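Beta-hexosaminidase Amuc_2018 from Akkermansia muciniphila hydrolyses terminal non-reducing N-acetylhexosamine units from glycans, including GlcNAc from unbranched N-glycans and from chitobiose. Local coordinates of one contact, PDB 6JE8 (chain A, 1.80 Å), residues 98-103 and 125-130, beside the matching contact of the related beta-N-acetylhexosaminidase from Streptomyces plicatus, PDB 1HP4 (chain B, 2.20 Å), residues 165-170 and 192-197. One frame, after least-squares fit of the local backbone (RMSD 0.50 Å); residues are numbered along the deposited sequences.

Structure 1 (6JE8); sequences DPARHF and HLHLTD.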
loop_
_atom_site.group_PDB
_atom_site.type_symbol
_atom_site.label_atom_id
_atom_site.label_comp_id
_atom_site.label_asym_id
_atom_site.label_seq_id
_atom_site.Cartn_x
_atom_site.Cartn_y
_atom_site.Cartn_z
ATOM N N ASP A 98 -4.845 4.023 4.913
ATOM C CA ASP A 98 -5.381 5.362 4.655
ATOM C C ASP A 98 -5.773 6.019 5.979
ATOM O O ASP A 98 -6.958 6.191 6.280
ATOM C CB ASP A 98 -6.562 5.244 3.683
ATOM C CG ASP A 98 -7.201 6.579 3.328
ATOM O OD1 ASP A 98 -6.679 7.649 3.712
ATOM O OD2 ASP A 98 -8.245 6.537 2.636
ATOM N N PRO A 99 -4.789 6.394 6.804
ATOM C CA PRO A 99 -5.116 7.095 8.054
ATOM C C PRO A 99 -5.634 8.509 7.850
ATOM O O PRO A 99 -6.280 9.040 8.765
ATOM C CB PRO A 99 -3.785 7.081 8.828
ATOM C CG PRO A 99 -2.747 7.004 7.764
ATOM C CD PRO A 99 -3.339 6.174 6.652
ATOM N N ALA A 100 -5.394 9.138 6.693
ATOM C CA ALA A 100 -6.039 10.423 6.425
ATOM C C ALA A 100 -7.563 10.312 6.510
ATOM O O ALA A 100 -8.230 11.192 7.069
ATOM C CB ALA A 100 -5.623 10.951 5.051
ATOM N N ARG A 101 -8.136 9.245 5.953
ATOM C CA ARG A 101 -9.591 9.113 5.976
ATOM C C ARG A 101 -10.089 8.626 7.331
ATOM O O ARG A 101 -11.083 9.148 7.850
ATOM C CB ARG A 101 -10.062 8.179 4.855
ATOM C CG ARG A 101 -10.423 8.903 3.538
ATOM C CD ARG A 101 -9.268 9.722 2.982
ATOM N NE ARG A 101 -9.606 10.266 1.664
ATOM C CZ ARG A 101 -9.376 9.628 0.519
ATOM N NH1 ARG A 101 -8.812 8.421 0.537
ATOM N NH2 ARG A 101 -9.709 10.192 -0.643
ATOM N N HIS A 102 -9.421 7.640 7.928
ATOM C CA HIS A 102 -9.724 7.241 9.299
ATOM C C HIS A 102 -8.418 6.918 10.002
ATOM O O HIS A 102 -7.690 6.017 9.579
ATOM C CB HIS A 102 -10.692 6.047 9.345
ATOM C CG HIS A 102 -12.135 6.449 9.261
ATOM N ND1 HIS A 102 -12.891 6.308 8.116
ATOM C CD2 HIS A 102 -12.948 7.018 10.182
ATOM C CE1 HIS A 102 -14.109 6.767 8.340
ATOM N NE2 HIS A 102 -14.171 7.198 9.589
ATOM N N PHE A 103 -8.129 7.657 11.066
ATOM C CA PHE A 103 -6.867 7.519 11.779
ATOM C C PHE A 103 -6.694 6.097 12.289
ATOM O O PHE A 103 -7.636 5.479 12.789
ATOM C CB PHE A 103 -6.835 8.498 12.953
ATOM C CG PHE A 103 -5.518 8.540 13.686
ATOM C CD1 PHE A 103 -4.399 9.111 13.094
ATOM C CD2 PHE A 103 -5.404 8.025 14.967
ATOM C CE1 PHE A 103 -3.187 9.159 13.764
ATOM C CE2 PHE A 103 -4.197 8.069 15.647
ATOM C CZ PHE A 103 -3.084 8.641 15.048
ATOM N N HIS A 125 2.487 1.421 2.553
ATOM C CA HIS A 125 2.283 2.748 1.992
ATOM C C HIS A 125 1.255 3.460 2.872
ATOM O O HIS A 125 0.231 2.877 3.211
ATOM C CB HIS A 125 1.844 2.561 0.528
ATOM C CG HIS A 125 1.280 3.768 -0.164
ATOM N ND1 HIS A 125 0.631 3.651 -1.375
ATOM C CD2 HIS A 125 1.234 5.082 0.161
ATOM C CE1 HIS A 125 0.204 4.841 -1.766
ATOM N NE2 HIS A 125 0.549 5.725 -0.849
ATOM N N LEU A 126 1.565 4.686 3.305
ATOM C CA LEU A 126 0.708 5.436 4.231
ATOM C C LEU A 126 0.140 6.639 3.501
ATOM O O LEU A 126 0.886 7.563 3.151
ATOM C CB LEU A 126 1.481 5.912 5.454
ATOM C CG LEU A 126 2.286 4.911 6.260
ATOM C CD1 LEU A 126 3.053 5.656 7.378
ATOM C CD2 LEU A 126 1.332 3.855 6.819
ATOM N N HIS A 127 -1.178 6.647 3.311
ATOM C CA HIS A 127 -1.888 7.780 2.722
ATOM C C HIS A 127 -2.147 8.751 3.866
ATOM O O HIS A 127 -3.146 8.656 4.573
ATOM C CB HIS A 127 -3.185 7.309 2.066
ATOM C CG HIS A 127 -3.839 8.340 1.199
ATOM N ND1 HIS A 127 -3.403 8.623 -0.080
ATOM C CD2 HIS A 127 -4.918 9.133 1.415
ATOM C CE1 HIS A 127 -4.175 9.561 -0.609
ATOM N NE2 HIS A 127 -5.102 9.888 0.277
ATOM N N LEU A 128 -1.231 9.699 4.047
ATOM C CA LEU A 128 -1.167 10.507 5.259
ATOM C C LEU A 128 -2.045 11.753 5.236
ATOM O O LEU A 128 -2.349 12.295 6.305
ATOM C CB LEU A 128 0.279 10.950 5.507
ATOM C CG LEU A 128 1.183 9.822 6.004
ATOM C CD1 LEU A 128 2.651 10.236 5.923
ATOM C CD2 LEU A 128 0.788 9.475 7.442
ATOM N N THR A 129 -2.400 12.262 4.061
ATOM C CA THR A 129 -3.113 13.526 3.958
ATOM C C THR A 129 -4.197 13.422 2.895
ATOM O O THR A 129 -4.030 12.735 1.885
ATOM C CB THR A 129 -2.166 14.686 3.597
ATOM O OG1 THR A 129 -1.652 14.489 2.273
ATOM C CG2 THR A 129 -0.995 14.767 4.583
ATOM N N ASP A 130 -5.308 14.116 3.118
ATOM C CA ASP A 130 -6.383 14.170 2.123
ATOM C C ASP A 130 -7.385 15.223 2.571
ATOM O O ASP A 130 -7.119 16.009 3.487
ATOM C CB ASP A 130 -7.068 12.811 1.929
ATOM C CG ASP A 130 -7.552 12.606 0.489
ATOM O OD1 ASP A 130 -8.449 13.358 0.030
ATOM O OD2 ASP A 130 -7.005 11.712 -0.203
HETATM O O HOH W 1 -10.162 12.830 -1.759
#

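Structure 2 (1HP4); sequences DVSRHF and HLHLSD.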
loop_
_atom_site.group_PDB
_atom_site.type_symbol
_atom_site.label_atom_id
_atom_site.label_comp_id
_atom_site.label_asym_id
_atom_site.label_seq_id
_atom_site.Cartn_x
_atom_site.Cartn_y
_atom_site.Cartn_z
ATOM N N ASP B 165 -4.819 3.842 4.418
ATOM C CA ASP B 165 -5.360 5.193 4.411
ATOM C C ASP B 165 -5.634 5.579 5.865
ATOM O O ASP B 165 -6.579 5.073 6.475
ATOM C CB ASP B 165 -6.670 5.219 3.602
ATOM C CG ASP B 165 -7.407 6.556 3.692
ATOM O OD1 ASP B 165 -6.946 7.470 4.411
ATOM O OD2 ASP B 165 -8.467 6.688 3.038
ATOM N N VAL B 166 -4.804 6.451 6.429
ATOM C CA VAL B 166 -5.021 6.887 7.805
ATOM C C VAL B 166 -5.588 8.307 7.823
ATOM O O VAL B 166 -5.663 8.952 8.877
ATOM C CB VAL B 166 -3.719 6.847 8.642
ATOM C CG1 VAL B 166 -3.256 5.398 8.828
ATOM C CG2 VAL B 166 -2.637 7.685 7.973
ATOM N N SER B 167 -5.996 8.783 6.649
ATOM C CA SER B 167 -6.563 10.119 6.518
ATOM C C SER B 167 -8.081 10.134 6.720
ATOM O O SER B 167 -8.599 10.945 7.489
ATOM C CB SER B 167 -6.224 10.705 5.144
ATOM O OG SER B 167 -4.824 10.868 4.990
ATOM N N ARG B 168 -8.792 9.244 6.032
ATOM C CA ARG B 168 -10.248 9.191 6.146
ATOM C C ARG B 168 -10.632 8.878 7.582
ATOM O O ARG B 168 -11.493 9.544 8.159
ATOM C CB ARG B 168 -10.815 8.170 5.155
ATOM C CG ARG B 168 -11.011 8.755 3.755
ATOM C CD ARG B 168 -9.825 9.614 3.303
ATOM N NE ARG B 168 -10.061 10.222 1.992
ATOM C CZ ARG B 168 -9.929 9.583 0.833
ATOM N NH1 ARG B 168 -9.549 8.308 0.812
ATOM N NH2 ARG B 168 -10.197 10.208 -0.304
ATOM N N HIS B 169 -9.999 7.853 8.146
ATOM C CA HIS B 169 -10.174 7.507 9.549
ATOM C C HIS B 169 -8.750 7.319 10.043
ATOM O O HIS B 169 -7.953 6.617 9.420
ATOM C CB HIS B 169 -10.986 6.223 9.756
ATOM C CG HIS B 169 -12.466 6.431 9.670
ATOM N ND1 HIS B 169 -13.197 6.125 8.543
ATOM C CD2 HIS B 169 -13.344 6.961 10.555
ATOM C CE1 HIS B 169 -14.462 6.456 8.736
ATOM N NE2 HIS B 169 -14.578 6.967 9.948
ATOM N N PHE B 170 -8.424 7.973 11.147
ATOM C CA PHE B 170 -7.087 7.882 11.699
ATOM C C PHE B 170 -6.887 6.602 12.496
ATOM O O PHE B 170 -7.796 6.133 13.177
ATOM C CB PHE B 170 -6.820 9.087 12.604
ATOM C CG PHE B 170 -5.470 9.064 13.256
ATOM C CD1 PHE B 170 -4.313 9.217 12.497
ATOM C CD2 PHE B 170 -5.353 8.885 14.633
ATOM C CE1 PHE B 170 -3.058 9.195 13.097
ATOM C CE2 PHE B 170 -4.104 8.863 15.246
ATOM C CZ PHE B 170 -2.951 9.017 14.477
ATOM N N HIS B 192 2.891 1.634 2.060
ATOM C CA HIS B 192 2.511 2.942 1.542
ATOM C C HIS B 192 1.517 3.555 2.531
ATOM O O HIS B 192 0.455 2.989 2.779
ATOM C CB HIS B 192 1.873 2.749 0.153
ATOM C CG HIS B 192 1.281 3.990 -0.445
ATOM N ND1 HIS B 192 0.446 3.951 -1.543
ATOM C CD2 HIS B 192 1.374 5.294 -0.090
ATOM C CE1 HIS B 192 0.046 5.176 -1.834
ATOM N NE2 HIS B 192 0.594 6.010 -0.968
ATOM N N LEU B 193 1.870 4.702 3.108
ATOM C CA LEU B 193 0.995 5.375 4.064
ATOM C C LEU B 193 0.395 6.638 3.459
ATOM O O LEU B 193 1.121 7.570 3.108
ATOM C CB LEU B 193 1.765 5.741 5.340
ATOM C CG LEU B 193 2.316 4.601 6.200
ATOM C CD1 LEU B 193 3.103 5.171 7.378
ATOM C CD2 LEU B 193 1.157 3.737 6.698
ATOM N N HIS B 194 -0.929 6.658 3.334
ATOM C CA HIS B 194 -1.649 7.808 2.782
ATOM C C HIS B 194 -1.858 8.747 3.970
ATOM O O HIS B 194 -2.882 8.680 4.658
ATOM C CB HIS B 194 -2.993 7.346 2.218
ATOM C CG HIS B 194 -3.678 8.362 1.357
ATOM N ND1 HIS B 194 -3.276 8.639 0.067
ATOM C CD2 HIS B 194 -4.751 9.154 1.595
ATOM C CE1 HIS B 194 -4.075 9.555 -0.453
ATOM N NE2 HIS B 194 -4.978 9.884 0.454
ATOM N N LEU B 195 -0.871 9.617 4.189
ATOM C CA LEU B 195 -0.833 10.555 5.313
ATOM C C LEU B 195 -1.696 11.811 5.268
ATOM O O LEU B 195 -1.843 12.495 6.284
ATOM C CB LEU B 195 0.620 10.975 5.567
ATOM C CG LEU B 195 1.588 9.846 5.935
ATOM C CD1 LEU B 195 3.016 10.387 5.985
ATOM C CD2 LEU B 195 1.178 9.242 7.280
ATOM N N SER B 196 -2.248 12.141 4.108
ATOM C CA SER B 196 -3.080 13.332 4.032
ATOM C C SER B 196 -4.141 13.221 2.958
ATOM O O SER B 196 -3.958 12.542 1.946
ATOM C CB SER B 196 -2.222 14.573 3.770
ATOM O OG SER B 196 -1.710 14.564 2.452
ATOM N N ASP B 197 -5.256 13.898 3.194
ATOM C CA ASP B 197 -6.361 13.902 2.252
ATOM C C ASP B 197 -7.307 15.022 2.662
ATOM O O ASP B 197 -6.917 15.932 3.397
ATOM C CB ASP B 197 -7.076 12.545 2.262
ATOM C CG ASP B 197 -7.734 12.225 0.932
ATOM O OD1 ASP B 197 -8.729 12.891 0.576
ATOM O OD2 ASP B 197 -7.248 11.312 0.232
#

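Structure 1 (6JE8)
OD2 of the Asp130 carboxylate lies over one face of the Arg101 guanidinium and forms a salt bridge with NH2 at 3.1 Å, a contact of charges over the face and not a hydrogen bond. At the guanidinium's edge, near its plane, NH1 forms a salt bridge with Asp98 OD2 (2.9 Å), while NE binds Gln132. The His127 ring meets the same Asp130 at its edge: NE2 gives a 2.7 Å hydrogen bond to the anti lone pair of OD2. With CG anti to the backbone N (chi1 -168°), this ring runs alongside Asp98, whose OD1 accepts Arg101 N in an Asx motif. Pro99 CG packs 4.3 Å from Leu128 CD2, and Ala100 CB rests 3.4 Å from His127 O. The loop after strand 92-97 thus meets neighbouring parallel strand 123-130 in the TIM-barrel catalytic domain. Arg101 binds substrate; Asp130 belongs to the charge relay and also accepts from its partner His193.

Structure 2 (1HP4)
OD2 of the Asp197 carboxylate lies over one face of the Arg168 guanidinium, and OD1 forms a salt bridge with NH2 at 3.2 Å. At the guanidinium's edge, near its plane, NH1 forms a salt bridge with Asp165 OD2 (3.0 Å), while NE binds Gln199. The His194 ring meets the same Asp197 at its edge: NE2 gives a 2.7 Å hydrogen bond to the anti lone pair of OD2. With CG anti to the backbone N (chi1 -167°), this ring runs alongside Asp165, whose OD1 accepts Arg168 N in an Asx motif. Val166 CG2 packs 4.2 Å from Leu195 CD2. Ser167 CB sits 3.9 Å from His194 O, and Ser167 OG donates to that oxygen at 2.9 Å from above the carbonyl plane, so this buried hydroxyl ties its loop to the strand. Asp197 also accepts from His256. In a family 20 hexosaminidase, this arginine with its two aspartates is consistent with a place in the substrate pocket.

What differs
The main change from structure 1 to structure 2 is a hydroxyl added between the segments. Ala100(A) becomes Ser167(B) with the CB atoms coinciding within the error, and the new OG donates to His194(B) O at 2.9 Å. Ala100(A) has no polar atom for such a bond; its CB packs against the carbonyl, 3.4 Å from His127(A) O, among other neighbours, and Ser167(B) CB keeps that touch. The extra side-chain bond may tie loop and strand more firmly in structure 2.

Pro99(A) gives way to Val166(B). The ring atom CD goes and the branch CG1 comes, whereas Pro99(A) CG and Val166(B) CG2 fall 0.7 Å apart after superposition. The touch on Leu128(A) / Leu195(B) is kept, a ring methylene in one and a methyl in the other. An open branched side chain thus replaces a ring closed onto the backbone N.

Around these exchanges Asp98(A), Arg101(A), His127(A) and Leu128(A) and their counterparts keep their places. The salt bridge remains too: Arg101(A) NH1 to Asp98(A) OD2 2.9 Å, Arg168(B) NH1 to Asp165(B) OD2 3.0 Å. Finally, turned from the contact, Thr129(A) becomes Ser196(B), which lacks the methyl CG2 but holds its hydroxyl OG 0.2 Å apart from Thr129(A) OG1 after superposition.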